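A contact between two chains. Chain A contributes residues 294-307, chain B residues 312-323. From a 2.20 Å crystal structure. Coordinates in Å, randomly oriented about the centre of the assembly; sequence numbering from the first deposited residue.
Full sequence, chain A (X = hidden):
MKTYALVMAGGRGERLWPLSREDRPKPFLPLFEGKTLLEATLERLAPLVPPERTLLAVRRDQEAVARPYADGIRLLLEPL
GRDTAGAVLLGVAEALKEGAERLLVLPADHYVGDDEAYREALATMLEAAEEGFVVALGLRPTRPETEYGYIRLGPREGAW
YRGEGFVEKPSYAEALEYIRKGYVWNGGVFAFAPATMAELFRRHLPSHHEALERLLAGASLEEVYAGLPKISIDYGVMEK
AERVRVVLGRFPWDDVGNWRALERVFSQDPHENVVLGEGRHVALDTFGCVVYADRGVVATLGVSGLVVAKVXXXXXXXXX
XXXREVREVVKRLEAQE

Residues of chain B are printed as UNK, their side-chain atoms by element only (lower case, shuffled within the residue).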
# COMPACT_ATOMS: atom_id res chain seq x y z
N ASP A 294 8.52 -3.74 3.30
CA ASP A 294 9.62 -3.54 4.25
C ASP A 294 9.24 -4.00 5.66
O ASP A 294 10.06 -4.50 6.42
CB ASP A 294 9.97 -2.05 4.25
CG ASP A 294 9.04 -1.31 5.20
OD1 ASP A 294 7.85 -1.63 5.21
OD2 ASP A 294 9.51 -0.43 5.92
N ARG A 295 7.96 -3.77 6.01
CA ARG A 295 7.48 -4.12 7.34
C ARG A 295 5.96 -4.28 7.35
O ARG A 295 5.29 -4.20 6.34
CB ARG A 295 7.88 -3.00 8.30
CG ARG A 295 8.13 -3.52 9.72
CD ARG A 295 7.76 -2.49 10.79
NE ARG A 295 8.73 -2.51 11.88
CZ ARG A 295 8.43 -3.26 12.96
NH1 ARG A 295 7.29 -3.93 13.01
NH2 ARG A 295 9.28 -3.32 13.99
N GLY A 296 5.43 -4.57 8.56
CA GLY A 296 3.99 -4.77 8.68
C GLY A 296 3.48 -5.83 7.71
O GLY A 296 4.09 -6.86 7.50
N VAL A 297 2.27 -5.58 7.16
CA VAL A 297 1.65 -6.57 6.29
C VAL A 297 1.09 -5.93 5.01
O VAL A 297 0.71 -4.77 4.97
CB VAL A 297 0.50 -7.22 7.07
CG1 VAL A 297 -0.31 -8.12 6.14
CG2 VAL A 297 1.06 -8.05 8.21
N VAL A 298 1.11 -6.73 3.92
CA VAL A 298 0.52 -6.25 2.68
C VAL A 298 -0.53 -7.22 2.15
O VAL A 298 -0.27 -8.39 1.88
CB VAL A 298 1.64 -6.09 1.65
CG1 VAL A 298 1.04 -5.84 0.27
CG2 VAL A 298 2.53 -4.92 2.03
N ALA A 299 -1.81 -6.87 2.12
CA ALA A 299 -2.82 -7.84 1.74
C ALA A 299 -3.39 -7.49 0.38
O ALA A 299 -3.76 -6.34 0.11
CB ALA A 299 -3.94 -7.87 2.78
N THR A 300 -3.42 -8.48 -0.50
CA THR A 300 -3.94 -8.29 -1.84
C THR A 300 -5.10 -9.27 -1.96
O THR A 300 -5.01 -10.42 -1.53
CB THR A 300 -2.87 -8.54 -2.91
OG1 THR A 300 -2.38 -9.89 -2.81
CG2 THR A 300 -1.70 -7.59 -2.70
N LEU A 301 -6.20 -8.79 -2.53
CA LEU A 301 -7.39 -9.59 -2.67
C LEU A 301 -7.95 -9.47 -4.08
O LEU A 301 -8.33 -8.38 -4.52
CB LEU A 301 -8.42 -9.09 -1.63
CG LEU A 301 -8.08 -8.82 -0.17
CD1 LEU A 301 -9.11 -7.90 0.42
CD2 LEU A 301 -8.05 -10.13 0.62
N GLY A 302 -7.97 -10.59 -4.79
CA GLY A 302 -8.52 -10.63 -6.14
C GLY A 302 -7.88 -9.74 -7.20
O GLY A 302 -8.59 -9.15 -8.01
N VAL A 303 -6.56 -9.64 -7.19
CA VAL A 303 -5.86 -8.82 -8.18
C VAL A 303 -4.76 -9.63 -8.87
O VAL A 303 -4.28 -10.63 -8.34
CB VAL A 303 -5.24 -7.55 -7.54
CG1 VAL A 303 -6.34 -6.57 -7.13
CG2 VAL A 303 -4.41 -7.93 -6.34
N SER A 304 -4.35 -9.18 -10.06
CA SER A 304 -3.31 -9.86 -10.81
C SER A 304 -2.41 -8.90 -11.57
O SER A 304 -2.83 -7.82 -11.97
CB SER A 304 -3.94 -10.82 -11.82
OG SER A 304 -4.56 -11.90 -11.17
N GLY A 305 -1.16 -9.32 -11.76
CA GLY A 305 -0.19 -8.53 -12.49
C GLY A 305 0.15 -7.17 -11.92
O GLY A 305 0.58 -6.28 -12.66
N LEU A 306 -0.01 -7.00 -10.62
CA LEU A 306 0.29 -5.72 -10.01
C LEU A 306 1.59 -5.69 -9.20
O LEU A 306 2.08 -6.72 -8.73
CB LEU A 306 -0.84 -5.27 -9.07
CG LEU A 306 -2.23 -4.91 -9.60
CD1 LEU A 306 -3.09 -4.43 -8.42
CD2 LEU A 306 -2.13 -3.80 -10.64
N VAL A 307 2.13 -4.49 -9.07
CA VAL A 307 3.30 -4.26 -8.25
C VAL A 307 2.73 -3.46 -7.08
O VAL A 307 2.09 -2.44 -7.28
CB VAL A 307 4.38 -3.38 -8.94
CG1 VAL A 307 5.37 -2.86 -7.87
CG2 VAL A 307 5.12 -4.17 -10.00
N UNK B 312 -0.58 2.85 9.11
CA UNK B 312 0.62 2.35 9.76
C UNK B 312 1.42 1.52 8.77
O UNK B 312 1.66 1.94 7.64
N UNK B 313 1.83 0.32 9.19
CA UNK B 313 2.60 -0.55 8.31
C UNK B 313 1.75 -1.65 7.69
O UNK B 313 2.24 -2.75 7.39
o UNK B 313 5.01 -0.02 10.75
o UNK B 313 5.31 0.60 8.67
c UNK B 313 3.76 -1.17 9.09
c UNK B 313 4.77 -0.12 9.54
N UNK B 314 0.47 -1.36 7.49
CA UNK B 314 -0.43 -2.33 6.88
C UNK B 314 -1.09 -1.71 5.66
O UNK B 314 -1.56 -0.57 5.71
c UNK B 314 -1.48 -2.80 7.88
o UNK B 314 -1.70 -5.50 10.05
c UNK B 314 -0.88 -3.48 9.10
o UNK B 314 -2.88 -3.70 10.38
c UNK B 314 -1.89 -4.28 9.90
N UNK B 315 -1.11 -2.46 4.57
CA UNK B 315 -1.71 -1.99 3.33
C UNK B 315 -2.66 -3.01 2.74
O UNK B 315 -2.39 -4.21 2.72
c UNK B 315 0.25 -0.52 2.78
c UNK B 315 -0.63 -1.65 2.27
c UNK B 315 -1.30 -1.25 0.97
N UNK B 316 -3.79 -2.51 2.25
CA UNK B 316 -4.81 -3.33 1.63
C UNK B 316 -4.99 -2.91 0.17
O UNK B 316 -4.99 -1.72 -0.13
c UNK B 316 -8.64 -3.24 2.38
c UNK B 316 -7.38 -3.64 1.61
c UNK B 316 -6.14 -3.16 2.36
c UNK B 316 -7.32 -5.14 1.44
N UNK B 317 -5.14 -3.89 -0.71
CA UNK B 317 -5.40 -3.61 -2.12
C UNK B 317 -6.44 -4.62 -2.56
O UNK B 317 -6.18 -5.82 -2.58
c UNK B 317 -3.08 -2.76 -2.55
c UNK B 317 -4.49 -3.54 -4.46
c UNK B 317 -4.13 -3.76 -2.98
N UNK B 318 -7.63 -4.14 -2.91
CA UNK B 318 -8.74 -5.00 -3.34
C UNK B 318 -9.70 -4.25 -4.26
O UNK B 318 -9.94 -3.06 -4.05
c UNK B 318 -10.06 -4.33 -1.30
c UNK B 318 -10.71 -6.40 -2.54
c UNK B 318 -9.54 -5.52 -2.10
N UNK B 319 -10.23 -4.91 -5.31
CA UNK B 319 -11.22 -4.21 -6.12
C UNK B 319 -12.44 -3.84 -5.29
O UNK B 319 -12.92 -4.60 -4.47
c UNK B 319 -11.65 -5.14 -7.25
c UNK B 319 -9.98 -6.22 -5.88
c UNK B 319 -10.66 -6.28 -7.33
N UNK B 320 -12.92 -2.61 -5.51
CA UNK B 320 -13.94 -2.11 -4.62
C UNK B 320 -15.20 -2.97 -4.61
O UNK B 320 -15.96 -2.98 -3.66
c UNK B 320 -14.91 1.04 -6.68
n UNK B 320 -15.43 2.65 -8.44
c UNK B 320 -14.84 -0.44 -6.33
c UNK B 320 -15.75 1.32 -7.92
c UNK B 320 -14.24 -0.65 -4.94
N UNK B 321 -15.43 -3.70 -5.72
CA UNK B 321 -16.62 -4.56 -5.74
C UNK B 321 -16.50 -5.76 -4.79
O UNK B 321 -17.48 -6.40 -4.43
c UNK B 321 -16.94 -5.00 -7.17
c UNK B 321 -15.77 -5.75 -7.80
o UNK B 321 -15.76 -5.91 -9.02
o UNK B 321 -14.93 -6.24 -7.05
N UNK B 322 -15.24 -6.08 -4.41
CA UNK B 322 -15.04 -7.21 -3.50
C UNK B 322 -14.75 -6.74 -2.07
O UNK B 322 -14.18 -7.46 -1.26
c UNK B 322 -10.92 -11.62 -3.48
c UNK B 322 -15.33 -10.14 -3.65
c UNK B 322 -13.06 -10.50 -3.63
c UNK B 322 -13.72 -11.73 -3.43
c UNK B 322 -13.87 -8.04 -4.03
c UNK B 322 -14.09 -9.48 -3.77
c UNK B 322 -11.59 -12.85 -3.28
n UNK B 322 -15.18 -11.48 -3.45
c UNK B 322 -12.98 -12.89 -3.26
c UNK B 322 -11.66 -10.46 -3.65
N UNK B 323 -15.15 -5.51 -1.75
CA UNK B 323 -14.91 -4.92 -0.44
C UNK B 323 -15.33 -5.78 0.75
O UNK B 323 -14.67 -5.77 1.79
c UNK B 323 -15.59 -3.54 -0.36

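Position 312 has no side-chain atoms and lies out of reach of chain A; its phi of 63° is a value glycine tolerates best, and it is B:Gly312. At 313 two carbons extend from the backbone, the second carrying two oxygens, one of which lies 3.7 Å from A:Arg295 CD; a carboxylate on so short a stem is B:Asp313. Its backbone O opens the ladder: B:Asp313 O accepts a hydrogen bond from A:Val297 N at 2.8 Å. B:Asp313 O also sits 3.0 Å from A:Gly296 CA, and an ideal CB on A:Gly296 would fall 1.6 Å from B:Asp313 O, so the approach depends on a residue without a side chain.

Position 314 has three carbons, the third bearing two oxygens, one of them 4.1 Å from A:Val297 CB on the sheet face they share. One methylene longer than the last, it is B:Glu314. At 315 one carbon carries two others; the backbone N of 315 donates to A:Val297 O at 3.0 Å, and the backbone O of 315 receives A:Ala299 N at 2.8 Å, nearly straight at 174°. Branching directly at CB with no heteroatom gives valine, B:Val315.

Four carbons forked at the second stand at 316, which pairs with A:Ala299, and one end carbon lies 3.4 Å from A:Leu301 CD1, so the residue is B:Leu316. Position 317 repeats the CB fork with three carbons, one of its branch carbons approaching A:Leu306 CD1 at 4.3 Å and A:Val303 CG1 at 4.4 Å: B:Val317. B:Val317 N donates to A:Ala299 O at 2.9 Å, and B:Val317 O accepts A:Leu301 N at 3.0 Å. At 318 the three-carbon fork appears again, with its CB 3.5 Å from A:Leu301 CD1: B:Val318.

Position 319 closes three carbons onto its own backbone N, and the ring carbon bonded to that N lies 3.0 Å from A:Leu301 O and 3.9 Å from A:Val303 CG1; this can only be B:Pro319. It has no N-H to donate, and here the hydrogen-bond ladder ends. At 320 four carbons run in a row to a nitrogen, out of reach of this stretch of chain A: B:Lys320. At 321 two carbons end in two oxygens, equally out of reach: B:Asp321. Position 322 holds one carbon and then fused five- and six-membered rings with a single nitrogen, whose edge meets A:Gly302: B:Trp322. B:Trp322 CZ3 lies 3.4 Å from A:Gly302 N, and an ideal CB on A:Gly302 would come 2.9 Å from B:Trp322 CE3. A lone carbon at 323, pointing away, gives B:Ala323.

The contact joins two strands in parallel, 8° apart, with five backbone hydrogen bonds alternating in donor between the chains. That part of the rule is largely blind to sequence. Side chains add the rest: A:Val298 and A:Thr300 share a face with B:Val315 and B:Val317, A:Leu301 packs against B:Leu316 and B:Val318, and glycines make room where the backbone of B:Asp313 and the ring of B:Trp322 come close.

Chain B, residues 312-323: GDEVLVVPKDWA
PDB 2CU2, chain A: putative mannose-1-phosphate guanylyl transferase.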